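Side-chain contacts in stress response kinase A (Escherichia coli, PDB 1ZYL), which phosphorylates itself and protein substrates on serine and threonine using ATP, and protects cells from stress, probably that linked to reactive oxygen species: residues D14-A19 and V54-P59; S36-V41 and M282-D287; W62-I67 and G100-V105. All coordinates share one frame; numbering follows the deposited sequence.

Interaction 1 of 3, residues D14-A19 and V54-P59; sequences DTIMDA and VKFYRP
Helix 13-22 lies against one face of the five-stranded antiparallel sheet in the N-terminal lobe of this kinase fold, and Ile16 and Ala19, one helical turn apart, meet Phe56 of strand 52-57 there. The isoleucine covers a face of the ring. Its CG1 sits 4.1 Å from the centroid of the Phe56 ring, 29° off the normal, a CH-pi contact displaced toward the outer end of the ring, where CG1 is 3.7 Å from Phe56 CZ. Both branches of Ile16 take part. Ile16 CG2 comes within 3.7 Å of Phe56 CE1, and Ile16 CD1 runs back along the ring to lie 3.9 Å from that same atom. The extended second torsion (chi2 -178°) carries CD1 on past CG1 toward the root of the ring, and the two side chains slide past each other in opposite directions. Ala19 approaches differently: its CB lies near the ring plane, at the edge, 4.0 Å from Phe56 CZ. The ring is thus touched on a face and at its far corner by purely apolar atoms, and all three residues are buried. An alanine in place of Ile16 would remove both branches beyond CB, which would probably leave this face of Phe56 poorly covered and open a gap between helix and sheet. Around the contact, Phe56 stacks on Phe103 and touches Phe101, both of the adjacent strand 101-107, while Leu11 also reaches it. Ile16 extends to Tyr42 of strand 40-44, while Tyr57, the residue after Phe56, turns to the other face of the sheet to meet helix 64-79.

Interaction 2 of 3, residues S36-V41 and M282-D287; sequences SYENRV and MRRWAD
Glu38 and Arg284 supply most of the surface buried here, through a salt bridge between their charged groups. Arg284 NE donates to Glu38 OE2 at 2.8 Å; this oxygen lies at the edge of the guanidinium, in its plane, and receives the N-H on its syn side. Arg284 NH1 straddles the carboxylate, with weak bonds to Glu38 OE1 (2.6 Å) and Glu38 OE2 (2.8 Å). The two flat groups stand 65° apart, so this is not the coplanar pairing in which each oxygen takes one N-H. The CB of Glu38 points away from Arg284, and a bend at its second torsion (chi2 57°) swings the carboxylate back, while the arginine reaches out with an extended chain from CG to NE. Glu38 belongs to the loop between strands 32-34 and 40-44, the hairpin that in protein kinases carries the nucleotide-binding loop, and Ser36, two residues earlier, is inferred to be an ATP site. Arg284 directly follows helix 266-283 and starts a type I turn that ends at Asp287, where the side chain caps Ala289 N. Both carboxylate oxygens have further partners: OE2 a salt bridge to Arg58, OE1 one to Arg61 and a hydrogen bond from Trp280. The Glu38 side chain is about 6 Å from that of Asp217, an inferred magnesium ligand.

Interaction 3 of 3, residues W62-I67 and G100-V105; sequences WTADQI and GFYFAV
Tyr102 leans its phenol end onto Ala64, the first residue of helix 64-79. The methyl carbon meets the ring obliquely, Ala64 CB lying 3.5 Å from Tyr102 OH and 3.8 Å from both Tyr102 CZ and CE1. At the root of the same side chain, Ile67 CD1 lies 4.3 Å from Tyr102 CB. The tyrosine is thus touched at both ends by residues one helical turn apart. Its first torsion (chi1 -75°) sets CG opposite the carbonyl carbon and sends the ring alongside the start of the helix. This helix occupies the place of helix C in the small lobe of protein kinases, packed on the sheet face that Tyr102 and Ala104 of strand 101-107 point to. Its start is built as a capping box. Thr63 N donates to Gln66 OE1 at 2.6 Å, in the carbonyl plane and on a lone pair, while the return bond from Gln66 N to Thr63 OG1 is weak and its oxygen less surely placed. Thr63 O in turn accepts from Gln66 N and Ile67 N. Just before the cap, Trp62 NE1 bonds to the carbonyl of Asp219; Ile67 also packs on Tyr57 of the neighbouring strand 52-57.

How the interactions relate
From the N terminus, helix 13-22 leads into the sheet, and interaction 1 closes the first loop when strand 52-57 comes back beneath it. Interaction 2 opens within that loop, at 36-41, and closes only at 282-287, so the two cross along the chain. Interaction 3 opens after interaction 1 has closed, and both its ends fall within the long span of interaction 2. Strand 52-57 joins them across the sheet: Phe56 N probably bonds to Arg40 O, and Lys55 N probably bonds to Ala104 O. Interactions 1 and 3 set helices on the two faces of the sheet; interaction 2 ties its edge hairpin to the C-terminal helices.

Interaction 1 of 3, residues D14-A19 and V54-P59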
loop_
_atom_site.group_PDB
_atom_site.type_symbol
_atom_site.label_atom_id
_atom_site.label_comp_id
_atom_site.label_asym_id
_atom_site.label_seq_id
_atom_site.Cartn_x
_atom_site.Cartn_y
_atom_site.Cartn_z
ATOM N N ASP A 14 -17.347 -5.032 -21.200
ATOM C CA ASP A 14 -18.172 -6.128 -21.693
ATOM C C ASP A 14 -17.531 -7.471 -21.346
ATOM O O ASP A 14 -18.202 -8.390 -20.873
ATOM C CB ASP A 14 -18.349 -6.007 -23.207
ATOM C CG ASP A 14 -19.766 -5.675 -23.601
ATOM O OD1 ASP A 14 -20.334 -4.697 -23.058
ATOM O OD2 ASP A 14 -20.308 -6.399 -24.462
ATOM N N THR A 15 -16.228 -7.575 -21.590
ATOM C CA THR A 15 -15.487 -8.786 -21.285
ATOM C C THR A 15 -15.664 -9.093 -19.797
ATOM O O THR A 15 -15.548 -10.244 -19.372
ATOM C CB THR A 15 -13.993 -8.593 -21.573
ATOM O OG1 THR A 15 -13.838 -8.003 -22.868
ATOM C CG2 THR A 15 -13.258 -9.930 -21.527
ATOM N N ILE A 16 -15.939 -8.050 -19.016
ATOM C CA ILE A 16 -16.141 -8.195 -17.583
ATOM C C ILE A 16 -17.517 -8.806 -17.292
ATOM O O ILE A 16 -17.643 -9.720 -16.466
ATOM C CB ILE A 16 -15.994 -6.825 -16.865
ATOM C CG1 ILE A 16 -14.518 -6.440 -16.821
ATOM C CG2 ILE A 16 -16.551 -6.884 -15.442
ATOM C CD1 ILE A 16 -14.245 -5.147 -16.095
ATOM N N MET A 17 -18.548 -8.309 -17.969
ATOM C CA MET A 17 -19.884 -8.847 -17.769
ATOM C C MET A 17 -19.880 -10.348 -18.056
ATOM O O MET A 17 -20.538 -11.123 -17.355
ATOM C CB MET A 17 -20.885 -8.132 -18.677
ATOM C CG MET A 17 -21.246 -6.739 -18.199
ATOM S SD MET A 17 -22.131 -6.760 -16.631
ATOM C CE MET A 17 -23.821 -6.701 -17.196
ATOM N N ASP A 18 -19.136 -10.758 -19.081
ATOM C CA ASP A 18 -19.045 -12.174 -19.427
ATOM C C ASP A 18 -18.499 -12.910 -18.206
ATOM O O ASP A 18 -19.062 -13.905 -17.747
ATOM C CB ASP A 18 -18.101 -12.384 -20.613
ATOM C CG ASP A 18 -18.506 -11.581 -21.834
ATOM O OD1 ASP A 18 -19.708 -11.583 -22.177
ATOM O OD2 ASP A 18 -17.622 -10.953 -22.459
ATOM N N ALA A 19 -17.392 -12.396 -17.686
ATOM C CA ALA A 19 -16.754 -12.960 -16.513
ATOM C C ALA A 19 -17.768 -13.109 -15.384
ATOM O O ALA A 19 -17.903 -14.178 -14.798
ATOM C CB ALA A 19 -15.606 -12.058 -16.076
ATOM N N VAL A 54 -16.207 -5.403 -8.376
ATOM C CA VAL A 54 -15.374 -6.473 -8.895
ATOM C C VAL A 54 -13.995 -5.863 -8.978
ATOM O O VAL A 54 -13.858 -4.689 -9.323
ATOM C CB VAL A 54 -15.760 -6.918 -10.318
ATOM C CG1 VAL A 54 -15.615 -8.428 -10.420
ATOM C CG2 VAL A 54 -17.156 -6.451 -10.675
ATOM N N LYS A 55 -12.980 -6.652 -8.657
ATOM C CA LYS A 55 -11.624 -6.164 -8.704
ATOM C C LYS A 55 -10.871 -7.089 -9.629
ATOM O O LYS A 55 -10.779 -8.289 -9.368
ATOM C CB LYS A 55 -10.997 -6.204 -7.307
ATOM C CG LYS A 55 -9.761 -5.310 -7.098
ATOM C CD LYS A 55 -9.166 -5.526 -5.698
ATOM C CE LYS A 55 -8.252 -4.370 -5.241
ATOM N NZ LYS A 55 -8.985 -3.167 -4.700
ATOM N N PHE A 56 -10.361 -6.543 -10.727
ATOM C CA PHE A 56 -9.587 -7.346 -11.647
ATOM C C PHE A 56 -8.135 -7.067 -11.373
ATOM O O PHE A 56 -7.630 -5.999 -11.684
ATOM C CB PHE A 56 -9.917 -7.017 -13.096
ATOM C CG PHE A 56 -11.126 -7.727 -13.604
ATOM C CD1 PHE A 56 -12.393 -7.378 -13.153
ATOM C CD2 PHE A 56 -10.999 -8.757 -14.521
ATOM C CE1 PHE A 56 -13.519 -8.046 -13.611
ATOM C CE2 PHE A 56 -12.117 -9.431 -14.984
ATOM C CZ PHE A 56 -13.382 -9.075 -14.528
ATOM N N TYR A 57 -7.477 -8.036 -10.762
ATOM C CA TYR A 57 -6.077 -7.910 -10.427
ATOM C C TYR A 57 -5.272 -7.748 -11.702
ATOM O O TYR A 57 -5.386 -8.554 -12.620
ATOM C CB TYR A 57 -5.650 -9.148 -9.646
ATOM C CG TYR A 57 -6.281 -9.204 -8.269
ATOM C CD1 TYR A 57 -5.781 -8.421 -7.229
ATOM C CD2 TYR A 57 -7.394 -10.014 -8.013
ATOM C CE1 TYR A 57 -6.364 -8.439 -5.967
ATOM C CE2 TYR A 57 -7.991 -10.036 -6.741
ATOM C CZ TYR A 57 -7.467 -9.241 -5.725
ATOM O OH TYR A 57 -8.041 -9.219 -4.475
ATOM N N ARG A 58 -4.466 -6.694 -11.767
ATOM C CA ARG A 58 -3.671 -6.450 -12.959
ATOM C C ARG A 58 -2.674 -7.579 -13.201
ATOM O O ARG A 58 -1.860 -7.921 -12.337
ATOM C CB ARG A 58 -2.956 -5.081 -12.877
ATOM C CG ARG A 58 -1.493 -5.061 -12.402
ATOM C CD ARG A 58 -0.697 -3.931 -13.092
ATOM N NE ARG A 58 -1.265 -2.600 -12.854
ATOM C CZ ARG A 58 -1.290 -1.629 -13.763
ATOM N NH1 ARG A 58 -1.820 -0.449 -13.482
ATOM N NH2 ARG A 58 -0.794 -1.848 -14.966
ATOM N N PRO A 59 -2.746 -8.195 -14.385
ATOM C CA PRO A 59 -1.847 -9.290 -14.743
ATOM C C PRO A 59 -0.385 -8.944 -14.509
ATOM O O PRO A 59 -0.006 -7.779 -14.526
ATOM C CB PRO A 59 -2.170 -9.533 -16.216
ATOM C CG PRO A 59 -2.726 -8.209 -16.677
ATOM C CD PRO A 59 -3.594 -7.817 -15.527
#

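Interaction 2 of 3, residues S36-V41 and M282-D287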
loop_
_atom_site.group_PDB
_atom_site.type_symbol
_atom_site.label_atom_id
_atom_site.label_comp_id
_atom_site.label_asym_id
_atom_site.label_seq_id
_atom_site.Cartn_x
_atom_site.Cartn_y
_atom_site.Cartn_z
ATOM N N SER A 36 -9.142 3.412 -9.390
ATOM C CA SER A 36 -8.048 2.822 -8.631
ATOM C C SER A 36 -6.963 2.623 -9.677
ATOM O O SER A 36 -7.227 2.064 -10.737
ATOM C CB SER A 36 -8.441 1.471 -8.045
ATOM O OG SER A 36 -7.289 0.795 -7.556
ATOM N N TYR A 37 -5.750 3.078 -9.393
ATOM C CA TYR A 37 -4.665 2.952 -10.355
ATOM C C TYR A 37 -4.117 1.538 -10.527
ATOM O O TYR A 37 -3.952 1.069 -11.653
ATOM C CB TYR A 37 -3.505 3.882 -9.974
ATOM C CG TYR A 37 -3.804 5.352 -10.108
ATOM C CD1 TYR A 37 -4.235 5.884 -11.319
ATOM C CD2 TYR A 37 -3.651 6.215 -9.022
ATOM C CE1 TYR A 37 -4.509 7.241 -11.447
ATOM C CE2 TYR A 37 -3.923 7.573 -9.136
ATOM C CZ TYR A 37 -4.355 8.080 -10.350
ATOM O OH TYR A 37 -4.655 9.417 -10.470
ATOM N N GLU A 38 -3.832 0.868 -9.411
ATOM C CA GLU A 38 -3.249 -0.471 -9.445
ATOM C C GLU A 38 -4.042 -1.512 -10.209
ATOM O O GLU A 38 -3.530 -2.126 -11.151
ATOM C CB GLU A 38 -3.004 -0.996 -8.032
ATOM C CG GLU A 38 -2.210 -2.292 -8.024
ATOM C CD GLU A 38 -0.865 -2.144 -8.725
ATOM O OE1 GLU A 38 0.149 -1.898 -8.036
ATOM O OE2 GLU A 38 -0.826 -2.254 -9.969
ATOM N N ASN A 39 -5.284 -1.722 -9.787
ATOM C CA ASN A 39 -6.144 -2.703 -10.430
ATOM C C ASN A 39 -7.412 -2.025 -10.941
ATOM O O ASN A 39 -7.728 -0.910 -10.541
ATOM C CB ASN A 39 -6.519 -3.795 -9.430
ATOM C CG ASN A 39 -5.368 -4.178 -8.516
ATOM O OD1 ASN A 39 -4.382 -4.778 -8.951
ATOM N ND2 ASN A 39 -5.495 -3.832 -7.231
ATOM N N ARG A 40 -8.133 -2.711 -11.822
ATOM C CA ARG A 40 -9.380 -2.201 -12.383
ATOM C C ARG A 40 -10.562 -2.640 -11.512
ATOM O O ARG A 40 -10.853 -3.828 -11.409
ATOM C CB ARG A 40 -9.559 -2.731 -13.813
ATOM C CG ARG A 40 -9.049 -1.807 -14.926
ATOM C CD ARG A 40 -9.897 -0.546 -14.960
ATOM N NE ARG A 40 -9.804 0.190 -16.219
ATOM C CZ ARG A 40 -10.512 1.286 -16.494
ATOM N NH1 ARG A 40 -10.367 1.892 -17.663
ATOM N NH2 ARG A 40 -11.362 1.782 -15.600
ATOM N N VAL A 41 -11.232 -1.677 -10.884
ATOM C CA VAL A 41 -12.376 -1.951 -10.018
ATOM C C VAL A 41 -13.662 -1.341 -10.551
ATOM O O VAL A 41 -13.695 -0.173 -10.931
ATOM C CB VAL A 41 -12.172 -1.393 -8.591
ATOM C CG1 VAL A 41 -13.500 -1.420 -7.834
ATOM C CG2 VAL A 41 -11.115 -2.205 -7.845
ATOM N N MET A 282 6.887 4.195 -13.108
ATOM C CA MET A 282 7.613 3.859 -14.319
ATOM C C MET A 282 7.149 2.526 -14.912
ATOM O O MET A 282 6.772 2.472 -16.074
ATOM C CB MET A 282 9.120 3.817 -14.031
ATOM C CG MET A 282 9.683 5.140 -13.504
ATOM S SD MET A 282 11.474 5.180 -13.222
ATOM C CE MET A 282 12.008 5.648 -14.817
ATOM N N ARG A 283 7.149 1.461 -14.115
ATOM C CA ARG A 283 6.755 0.143 -14.616
ATOM C C ARG A 283 5.372 0.065 -15.239
ATOM O O ARG A 283 5.138 -0.748 -16.127
ATOM C CB ARG A 283 6.854 -0.909 -13.511
ATOM C CG ARG A 283 8.270 -1.348 -13.185
ATOM C CD ARG A 283 8.318 -2.058 -11.842
ATOM N NE ARG A 283 9.694 -2.250 -11.388
ATOM C CZ ARG A 283 10.045 -2.503 -10.130
ATOM N NH1 ARG A 283 11.323 -2.664 -9.822
ATOM N NH2 ARG A 283 9.122 -2.586 -9.180
ATOM N N ARG A 284 4.469 0.917 -14.785
ATOM C CA ARG A 284 3.099 0.932 -15.280
ATOM C C ARG A 284 2.861 2.026 -16.319
ATOM O O ARG A 284 1.724 2.357 -16.629
ATOM C CB ARG A 284 2.150 1.140 -14.099
ATOM C CG ARG A 284 2.252 0.057 -13.055
ATOM C CD ARG A 284 1.630 0.454 -11.719
ATOM N NE ARG A 284 1.350 -0.729 -10.905
ATOM C CZ ARG A 284 2.268 -1.602 -10.485
ATOM N NH1 ARG A 284 1.891 -2.651 -9.761
ATOM N NH2 ARG A 284 3.558 -1.429 -10.767
ATOM N N TRP A 285 3.931 2.578 -16.868
ATOM C CA TRP A 285 3.810 3.664 -17.835
ATOM C C TRP A 285 3.051 3.344 -19.123
ATOM O O TRP A 285 2.469 4.238 -19.722
ATOM C CB TRP A 285 5.200 4.203 -18.188
ATOM C CG TRP A 285 5.189 5.585 -18.742
ATOM C CD1 TRP A 285 5.670 5.988 -19.951
ATOM C CD2 TRP A 285 4.694 6.758 -18.096
ATOM N NE1 TRP A 285 5.508 7.344 -20.101
ATOM C CE2 TRP A 285 4.909 7.841 -18.975
ATOM C CE3 TRP A 285 4.090 7.001 -16.858
ATOM C CZ2 TRP A 285 4.540 9.147 -18.654
ATOM C CZ3 TRP A 285 3.725 8.298 -16.539
ATOM C CH2 TRP A 285 3.950 9.354 -17.433
ATOM N N ALA A 286 3.058 2.089 -19.560
ATOM C CA ALA A 286 2.352 1.721 -20.793
ATOM C C ALA A 286 0.836 1.719 -20.598
ATOM O O ALA A 286 0.076 1.553 -21.546
ATOM C CB ALA A 286 2.815 0.354 -21.281
ATOM N N ASP A 287 0.411 1.892 -19.354
ATOM C CA ASP A 287 -0.998 1.941 -19.013
ATOM C C ASP A 287 -1.400 3.383 -19.269
ATOM O O ASP A 287 -0.864 4.297 -18.645
ATOM C CB ASP A 287 -1.184 1.611 -17.530
ATOM C CG ASP A 287 -2.637 1.623 -17.101
ATOM O OD1 ASP A 287 -3.361 2.560 -17.489
ATOM O OD2 ASP A 287 -3.054 0.702 -16.367
#

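Interaction 3 of 3, residues W62-I67 and G100-V105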
loop_
_atom_site.group_PDB
_atom_site.type_symbol
_atom_site.label_atom_id
_atom_site.label_comp_id
_atom_site.label_asym_id
_atom_site.label_seq_id
_atom_site.Cartn_x
_atom_site.Cartn_y
_atom_site.Cartn_z
ATOM N N TRP A 62 0.597 -9.925 -9.195
ATOM C CA TRP A 62 0.515 -11.004 -8.212
ATOM C C TRP A 62 0.162 -12.346 -8.856
ATOM O O TRP A 62 -0.518 -12.400 -9.883
ATOM C CB TRP A 62 -0.564 -10.678 -7.167
ATOM C CG TRP A 62 -0.279 -9.511 -6.247
ATOM C CD1 TRP A 62 -1.194 -8.636 -5.744
ATOM C CD2 TRP A 62 0.985 -9.133 -5.680
ATOM N NE1 TRP A 62 -0.587 -7.738 -4.901
ATOM C CE2 TRP A 62 0.751 -8.018 -4.843
ATOM C CE3 TRP A 62 2.293 -9.627 -5.795
ATOM C CZ2 TRP A 62 1.778 -7.385 -4.126
ATOM C CZ3 TRP A 62 3.316 -8.994 -5.078
ATOM C CH2 TRP A 62 3.050 -7.887 -4.257
ATOM N N THR A 63 0.620 -13.436 -8.252
ATOM C CA THR A 63 0.286 -14.756 -8.769
ATOM C C THR A 63 -0.937 -15.191 -7.995
ATOM O O THR A 63 -1.300 -14.565 -7.004
ATOM C CB THR A 63 1.401 -15.794 -8.526
ATOM O OG1 THR A 63 1.725 -15.838 -7.132
ATOM C CG2 THR A 63 2.640 -15.448 -9.330
ATOM N N ALA A 64 -1.578 -16.260 -8.447
ATOM C CA ALA A 64 -2.758 -16.764 -7.766
ATOM C C ALA A 64 -2.372 -17.104 -6.320
ATOM O O ALA A 64 -3.032 -16.685 -5.360
ATOM C CB ALA A 64 -3.293 -17.996 -8.496
ATOM N N ASP A 65 -1.283 -17.847 -6.172
ATOM C CA ASP A 65 -0.799 -18.232 -4.854
ATOM C C ASP A 65 -0.628 -17.025 -3.939
ATOM O O ASP A 65 -0.681 -17.158 -2.720
ATOM C CB ASP A 65 0.537 -18.959 -4.981
ATOM C CG ASP A 65 0.419 -20.249 -5.752
ATOM O OD1 ASP A 65 -0.554 -20.385 -6.526
ATOM O OD2 ASP A 65 1.301 -21.120 -5.596
ATOM N N GLN A 66 -0.422 -15.850 -4.523
ATOM C CA GLN A 66 -0.231 -14.635 -3.739
ATOM C C GLN A 66 -1.558 -13.952 -3.385
ATOM O O GLN A 66 -1.734 -13.441 -2.277
ATOM C CB GLN A 66 0.671 -13.670 -4.508
ATOM C CG GLN A 66 2.015 -14.267 -4.864
ATOM C CD GLN A 66 2.929 -13.291 -5.586
ATOM O OE1 GLN A 66 2.666 -12.880 -6.718
ATOM N NE2 GLN A 66 4.013 -12.912 -4.923
ATOM N N ILE A 67 -2.490 -13.944 -4.333
ATOM C CA ILE A 67 -3.789 -13.333 -4.108
ATOM C C ILE A 67 -4.558 -14.207 -3.129
ATOM O O ILE A 67 -5.393 -13.719 -2.369
ATOM C CB ILE A 67 -4.570 -13.188 -5.444
ATOM C CG1 ILE A 67 -3.743 -12.338 -6.415
ATOM C CG2 ILE A 67 -5.927 -12.525 -5.212
ATOM C CD1 ILE A 67 -4.331 -12.223 -7.805
ATOM N N GLY A 100 -7.743 -13.921 -19.413
ATOM C CA GLY A 100 -6.401 -13.862 -18.862
ATOM C C GLY A 100 -6.302 -12.964 -17.645
ATOM O O GLY A 100 -5.229 -12.458 -17.322
ATOM N N PHE A 101 -7.424 -12.768 -16.963
ATOM C CA PHE A 101 -7.454 -11.914 -15.787
ATOM C C PHE A 101 -8.062 -12.629 -14.591
ATOM O O PHE A 101 -9.048 -13.351 -14.734
ATOM C CB PHE A 101 -8.281 -10.654 -16.065
ATOM C CG PHE A 101 -7.715 -9.769 -17.143
ATOM C CD1 PHE A 101 -7.524 -10.252 -18.438
ATOM C CD2 PHE A 101 -7.390 -8.443 -16.867
ATOM C CE1 PHE A 101 -7.017 -9.426 -19.441
ATOM C CE2 PHE A 101 -6.882 -7.605 -17.862
ATOM C CZ PHE A 101 -6.696 -8.100 -19.153
ATOM N N TYR A 102 -7.463 -12.428 -13.417
ATOM C CA TYR A 102 -7.967 -13.000 -12.174
ATOM C C TYR A 102 -8.862 -11.914 -11.610
ATOM O O TYR A 102 -8.751 -10.762 -12.011
ATOM C CB TYR A 102 -6.834 -13.233 -11.185
ATOM C CG TYR A 102 -5.948 -14.408 -11.480
ATOM C CD1 TYR A 102 -6.368 -15.709 -11.207
ATOM C CD2 TYR A 102 -4.655 -14.218 -11.958
ATOM C CE1 TYR A 102 -5.512 -16.795 -11.390
ATOM C CE2 TYR A 102 -3.792 -15.292 -12.146
ATOM C CZ TYR A 102 -4.224 -16.578 -11.854
ATOM O OH TYR A 102 -3.343 -17.627 -11.966
ATOM N N PHE A 103 -9.749 -12.265 -10.688
ATOM C CA PHE A 103 -10.607 -11.257 -10.087
ATOM C C PHE A 103 -11.370 -11.794 -8.897
ATOM O O PHE A 103 -11.492 -13.006 -8.723
ATOM C CB PHE A 103 -11.592 -10.691 -11.110
ATOM C CG PHE A 103 -12.574 -11.697 -11.649
ATOM C CD1 PHE A 103 -12.152 -12.756 -12.443
ATOM C CD2 PHE A 103 -13.936 -11.548 -11.417
ATOM C CE1 PHE A 103 -13.075 -13.646 -13.001
ATOM C CE2 PHE A 103 -14.865 -12.436 -11.974
ATOM C CZ PHE A 103 -14.434 -13.481 -12.765
ATOM N N ALA A 104 -11.873 -10.877 -8.076
ATOM C CA ALA A 104 -12.637 -11.221 -6.890
ATOM C C ALA A 104 -13.758 -10.204 -6.741
ATOM O O ALA A 104 -13.727 -9.144 -7.360
ATOM C CB ALA A 104 -11.738 -11.202 -5.666
ATOM N N VAL A 105 -14.750 -10.527 -5.923
ATOM C CA VAL A 105 -15.881 -9.635 -5.711
ATOM C C VAL A 105 -15.972 -9.284 -4.235
ATOM O O VAL A 105 -15.948 -10.168 -3.385
ATOM C CB VAL A 105 -17.206 -10.300 -6.165
ATOM C CG1 VAL A 105 -18.331 -9.297 -6.111
ATOM C CG2 VAL A 105 -17.059 -10.847 -7.582
#